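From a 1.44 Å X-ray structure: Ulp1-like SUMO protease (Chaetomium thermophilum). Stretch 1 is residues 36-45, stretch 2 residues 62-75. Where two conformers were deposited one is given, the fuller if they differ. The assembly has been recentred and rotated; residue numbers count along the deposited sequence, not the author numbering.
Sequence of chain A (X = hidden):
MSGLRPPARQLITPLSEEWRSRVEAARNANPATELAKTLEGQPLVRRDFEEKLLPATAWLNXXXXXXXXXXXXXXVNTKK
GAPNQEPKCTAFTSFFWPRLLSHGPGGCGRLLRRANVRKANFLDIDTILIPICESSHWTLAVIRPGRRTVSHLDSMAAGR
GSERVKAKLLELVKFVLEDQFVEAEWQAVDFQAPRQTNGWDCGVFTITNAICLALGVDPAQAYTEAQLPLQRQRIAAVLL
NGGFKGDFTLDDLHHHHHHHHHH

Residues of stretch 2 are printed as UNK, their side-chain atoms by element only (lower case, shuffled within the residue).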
# COMPACT_ATOMS: atom_id res chain seq x y z
N ALA A 36 -3.78 7.61 -17.44
CA ALA A 36 -2.72 6.82 -16.83
C ALA A 36 -3.13 5.36 -16.94
O ALA A 36 -4.29 5.05 -17.22
CB ALA A 36 -2.50 7.21 -15.36
N LYS A 37 -2.17 4.48 -16.73
CA LYS A 37 -2.43 3.05 -16.70
C LYS A 37 -1.51 2.46 -15.65
O LYS A 37 -0.29 2.62 -15.73
CB LYS A 37 -2.19 2.40 -18.06
CG LYS A 37 -2.68 0.95 -18.14
CD LYS A 37 -2.62 0.43 -19.57
CE LYS A 37 -2.92 -1.06 -19.65
NZ LYS A 37 -2.59 -1.62 -20.99
N THR A 38 -2.09 1.80 -14.65
CA THR A 38 -1.32 1.34 -13.52
C THR A 38 -0.61 0.03 -13.85
O THR A 38 -0.80 -0.57 -14.91
CB THR A 38 -2.22 1.14 -12.30
OG1 THR A 38 -3.01 -0.04 -12.47
CG2 THR A 38 -3.14 2.34 -12.09
N LEU A 39 0.22 -0.41 -12.91
CA LEU A 39 0.90 -1.69 -13.06
C LEU A 39 -0.05 -2.88 -12.92
O LEU A 39 0.36 -4.01 -13.20
CB LEU A 39 2.04 -1.80 -12.04
CG LEU A 39 3.21 -0.84 -12.22
CD1 LEU A 39 4.13 -0.95 -11.01
CD2 LEU A 39 3.97 -1.13 -13.50
N GLU A 40 -1.28 -2.66 -12.46
CA GLU A 40 -2.32 -3.68 -12.51
C GLU A 40 -2.87 -3.84 -13.92
O GLU A 40 -3.65 -4.77 -14.15
CB GLU A 40 -3.44 -3.28 -11.54
CG GLU A 40 -4.36 -4.40 -11.08
CD GLU A 40 -5.46 -3.91 -10.13
OE1 GLU A 40 -5.58 -2.68 -9.92
OE2 GLU A 40 -6.19 -4.77 -9.60
N GLY A 41 -2.48 -2.98 -14.86
CA GLY A 41 -3.07 -2.95 -16.18
C GLY A 41 -4.33 -2.13 -16.28
O GLY A 41 -5.03 -2.20 -17.30
N GLN A 42 -4.63 -1.34 -15.26
CA GLN A 42 -5.90 -0.67 -15.14
C GLN A 42 -5.80 0.73 -15.70
O GLN A 42 -5.01 1.54 -15.17
CB GLN A 42 -6.27 -0.60 -13.67
CG GLN A 42 -7.56 0.10 -13.40
CD GLN A 42 -8.71 -0.53 -14.13
OE1 GLN A 42 -9.00 -1.72 -13.96
NE2 GLN A 42 -9.39 0.26 -14.97
N PRO A 43 -6.57 1.08 -16.73
CA PRO A 43 -6.61 2.48 -17.16
C PRO A 43 -7.27 3.36 -16.11
O PRO A 43 -8.21 2.93 -15.42
CB PRO A 43 -7.46 2.44 -18.44
CG PRO A 43 -7.49 1.04 -18.86
CD PRO A 43 -7.33 0.21 -17.63
N LEU A 44 -6.77 4.58 -15.98
CA LEU A 44 -7.39 5.61 -15.14
C LEU A 44 -7.88 6.75 -16.02
O LEU A 44 -7.19 7.17 -16.96
CB LEU A 44 -6.39 6.16 -14.12
CG LEU A 44 -5.73 5.14 -13.20
CD1 LEU A 44 -4.77 5.85 -12.27
CD2 LEU A 44 -6.76 4.35 -12.40
N VAL A 45 -9.07 7.24 -15.71
CA VAL A 45 -9.72 8.29 -16.47
C VAL A 45 -10.15 9.39 -15.51
O VAL A 45 -9.96 9.29 -14.30
CB VAL A 45 -10.92 7.76 -17.29
CG1 VAL A 45 -10.45 6.78 -18.34
CG2 VAL A 45 -11.95 7.11 -16.37
N UNK A 62 -10.76 1.15 -5.76
CA UNK A 62 -9.74 0.12 -5.89
C UNK A 62 -8.67 0.53 -6.89
O UNK A 62 -7.48 0.30 -6.66
c UNK A 62 -10.37 -1.20 -6.35
o UNK A 62 -12.07 -2.75 -5.76
o UNK A 62 -11.64 -1.17 -4.31
c UNK A 62 -11.43 -1.74 -5.40
N UNK A 63 -9.08 1.11 -8.02
CA UNK A 63 -8.12 1.45 -9.07
C UNK A 63 -6.98 2.29 -8.52
O UNK A 63 -5.81 2.03 -8.81
n UNK A 63 -10.58 2.12 -11.81
c UNK A 63 -8.81 2.25 -10.18
o UNK A 63 -9.71 0.20 -11.02
c UNK A 63 -9.75 1.43 -11.03
N UNK A 64 -7.33 3.32 -7.76
CA UNK A 64 -6.34 4.24 -7.22
C UNK A 64 -5.51 3.57 -6.14
O UNK A 64 -4.27 3.62 -6.15
c UNK A 64 -7.04 5.51 -6.70
c UNK A 64 -6.13 6.31 -5.79
c UNK A 64 -7.53 6.36 -7.87
N UNK A 65 -6.18 2.91 -5.19
CA UNK A 65 -5.49 2.33 -4.04
C UNK A 65 -4.51 1.25 -4.48
O UNK A 65 -3.33 1.26 -4.09
c UNK A 65 -7.26 2.96 -2.37
c UNK A 65 -8.51 2.56 -1.62
c UNK A 65 -5.78 0.97 -1.94
c UNK A 65 -6.50 1.79 -3.01
N UNK A 66 -4.98 0.31 -5.29
CA UNK A 66 -4.10 -0.76 -5.76
C UNK A 66 -3.02 -0.20 -6.68
O UNK A 66 -1.86 -0.62 -6.61
c UNK A 66 -4.93 -1.87 -6.43
c UNK A 66 -4.01 -2.98 -6.95
c UNK A 66 -5.49 -2.88 -4.13
c UNK A 66 -6.00 -2.41 -5.47
N UNK A 67 -3.38 0.75 -7.54
CA UNK A 67 -2.39 1.36 -8.40
C UNK A 67 -1.26 1.98 -7.61
O UNK A 67 -0.08 1.77 -7.90
N UNK A 68 -1.61 2.76 -6.58
CA UNK A 68 -0.59 3.43 -5.79
C UNK A 68 0.29 2.42 -5.06
O UNK A 68 1.52 2.57 -5.04
c UNK A 68 -1.25 4.36 -4.78
N UNK A 69 -0.31 1.40 -4.47
CA UNK A 69 0.47 0.45 -3.68
C UNK A 69 1.38 -0.39 -4.57
O UNK A 69 2.52 -0.69 -4.19
c UNK A 69 -2.21 -0.07 -0.91
c UNK A 69 -0.47 -0.38 -2.78
c UNK A 69 -1.10 0.54 -1.73
c UNK A 69 0.29 -1.49 -2.11
N UNK A 70 0.92 -0.75 -5.77
CA UNK A 70 1.81 -1.44 -6.71
C UNK A 70 3.02 -0.58 -7.05
O UNK A 70 4.13 -1.10 -7.20
c UNK A 70 -0.02 -5.35 -8.90
c UNK A 70 -0.75 -5.74 -7.79
c UNK A 70 0.54 -4.10 -8.95
c UNK A 70 0.41 -3.21 -7.90
c UNK A 70 -0.32 -3.61 -6.79
c UNK A 70 -0.89 -4.88 -6.73
c UNK A 70 1.04 -1.84 -7.97
N UNK A 71 2.83 0.74 -7.17
CA UNK A 71 3.97 1.62 -7.45
C UNK A 71 4.94 1.68 -6.28
O UNK A 71 6.15 1.84 -6.51
c UNK A 71 3.79 2.66 -10.32
c UNK A 71 3.50 3.02 -7.83
c UNK A 71 3.39 2.81 -11.63
o UNK A 71 1.85 3.64 -13.24
c UNK A 71 3.05 3.19 -9.28
c UNK A 71 1.89 3.89 -9.59
c UNK A 71 1.48 4.04 -10.91
c UNK A 71 2.24 3.50 -11.93
N UNK A 72 4.46 1.59 -5.04
CA UNK A 72 5.36 1.52 -3.88
C UNK A 72 6.26 0.31 -4.01
O UNK A 72 7.49 0.40 -3.89
c UNK A 72 3.65 2.67 -2.40
c UNK A 72 5.50 1.33 -1.37
c UNK A 72 4.56 1.45 -2.57
c UNK A 72 2.68 2.54 -1.24
N UNK A 73 5.65 -0.86 -4.24
CA UNK A 73 6.43 -2.08 -4.34
C UNK A 73 7.43 -2.00 -5.48
O UNK A 73 8.58 -2.41 -5.33
c UNK A 73 5.49 -3.27 -4.55
N UNK A 74 7.01 -1.44 -6.62
CA UNK A 74 7.92 -1.37 -7.75
C UNK A 74 9.09 -0.42 -7.48
O UNK A 74 10.21 -0.68 -7.93
c UNK A 74 7.17 -0.96 -9.01
o UNK A 74 8.22 -2.49 -10.46
o UNK A 74 8.24 -0.37 -11.02
c UNK A 74 7.93 -1.30 -10.26
N UNK A 75 8.84 0.67 -6.75
CA UNK A 75 9.95 1.53 -6.34
C UNK A 75 11.00 0.72 -5.58
O UNK A 75 12.20 0.80 -5.88
c UNK A 75 9.48 2.73 -5.50
c UNK A 75 11.44 4.31 -5.57
c UNK A 75 12.59 4.85 -5.01
o UNK A 75 14.11 4.94 -3.16
c UNK A 75 11.11 3.00 -3.61
c UNK A 75 10.68 3.38 -4.87
c UNK A 75 12.98 4.45 -3.74
c UNK A 75 12.24 3.54 -3.04
O HOH W 1 -0.21 5.23 -13.66
O HOH W 2 -4.82 -0.11 -10.47
O HOH W 3 0.78 0.84 -10.35
O HOH W 4 -8.28 -2.08 -9.09

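Stretch 1 is a hairpin whose type I turn runs from Thr 38 to Gly 41. Stretch 2 is helical throughout.

Position 62 has two side-chain carbons, the second carrying two oxygens. It does not touch stretch 1. A carboxylate on one CB is Asp 62.

Position 63 has two carbons, the second carrying one oxygen and one nitrogen. Its CB lies 3.7 Å from Leu 44 CD2, and its side-chain oxygen lies 3.2 Å from Gln 42 CG. The elements fit a short amide, Asn 63. Its ND2 is hydrogen-bonded elsewhere in the structure.

Position 64 has three carbons, one carrying the other two. It points away from stretch 1. This is Val 64, deposited in two conformers.

Position 65 has four carbons, forked at the first, with one arm two carbons long. It is buried and out of reach of the hairpin. The fork at CB makes it Ile 65.

Position 66 has the same four-carbon fork. Its CB points toward stretch 1, but the end of the side chain leads away. One side-chain carbon is 3.4 Å from Glu 40 OE1. The shape is Ile 66, and that carbon is CG2.

Position 67 has no side-chain atoms. Its CA lies 3.9 Å from Thr 38 CG2. A CB here would stand 2.8 Å from Thr 38 CG2, a clash. The bare backbone lets the turn sit close. It is Gly 67.

Position 68 has one carbon and points away. It is Ala 68.

Position 69 repeats the fork with one longer arm, out of reach of stretch 1. It is Ile 69.

Position 70 has one carbon, then a six-carbon ring with no oxygen. Leu 39 CB meets the ring edge, 4.1 Å from a ring carbon. That is Phe 70, and the ring carbon is CD2.

Position 71 has one carbon, then a six-carbon ring bearing one oxygen. A ring carbon is 3.7 Å from Leu 39 CD1, and the oxygen is 3.9 Å from Thr 38 CA. It is Tyr 71; these atoms are CD1 and OH.

Position 72 is another four-carbon fork, buried and out of reach: Ile 72.

Position 73 has a single carbon that makes no contact: Ala 73.

Position 74 has two carbons, the second carrying two oxygens. Its CB is 3.6 Å from Leu 39 CD1. It is Asp 74.

Position 75 has one carbon, then a six-carbon ring with one oxygen, far from stretch 1. It is Tyr 75.

The contact buries 561 Å², both sides summed. Thr 38 packs at Gly 67, while Leu 39 reaches Phe 70, Tyr 71 and Asp 74. Waters link polar atoms of the two stretches. Water 2 accepts from Thr 38 OG1 (2.7 Å) and donates to Glu 40 OE1 (2.7 Å) and Asn 63 O (2.9 Å). Water 3 accepts from Leu 39 N (2.9 Å) and donates to Gly 67 O (2.8 Å). Thr 38 OG1 also accepts from Glu 40 N at 3.1 Å, which braces the turn.

Stretch 2, residues 62-75: DNVIIGAIFYIADY
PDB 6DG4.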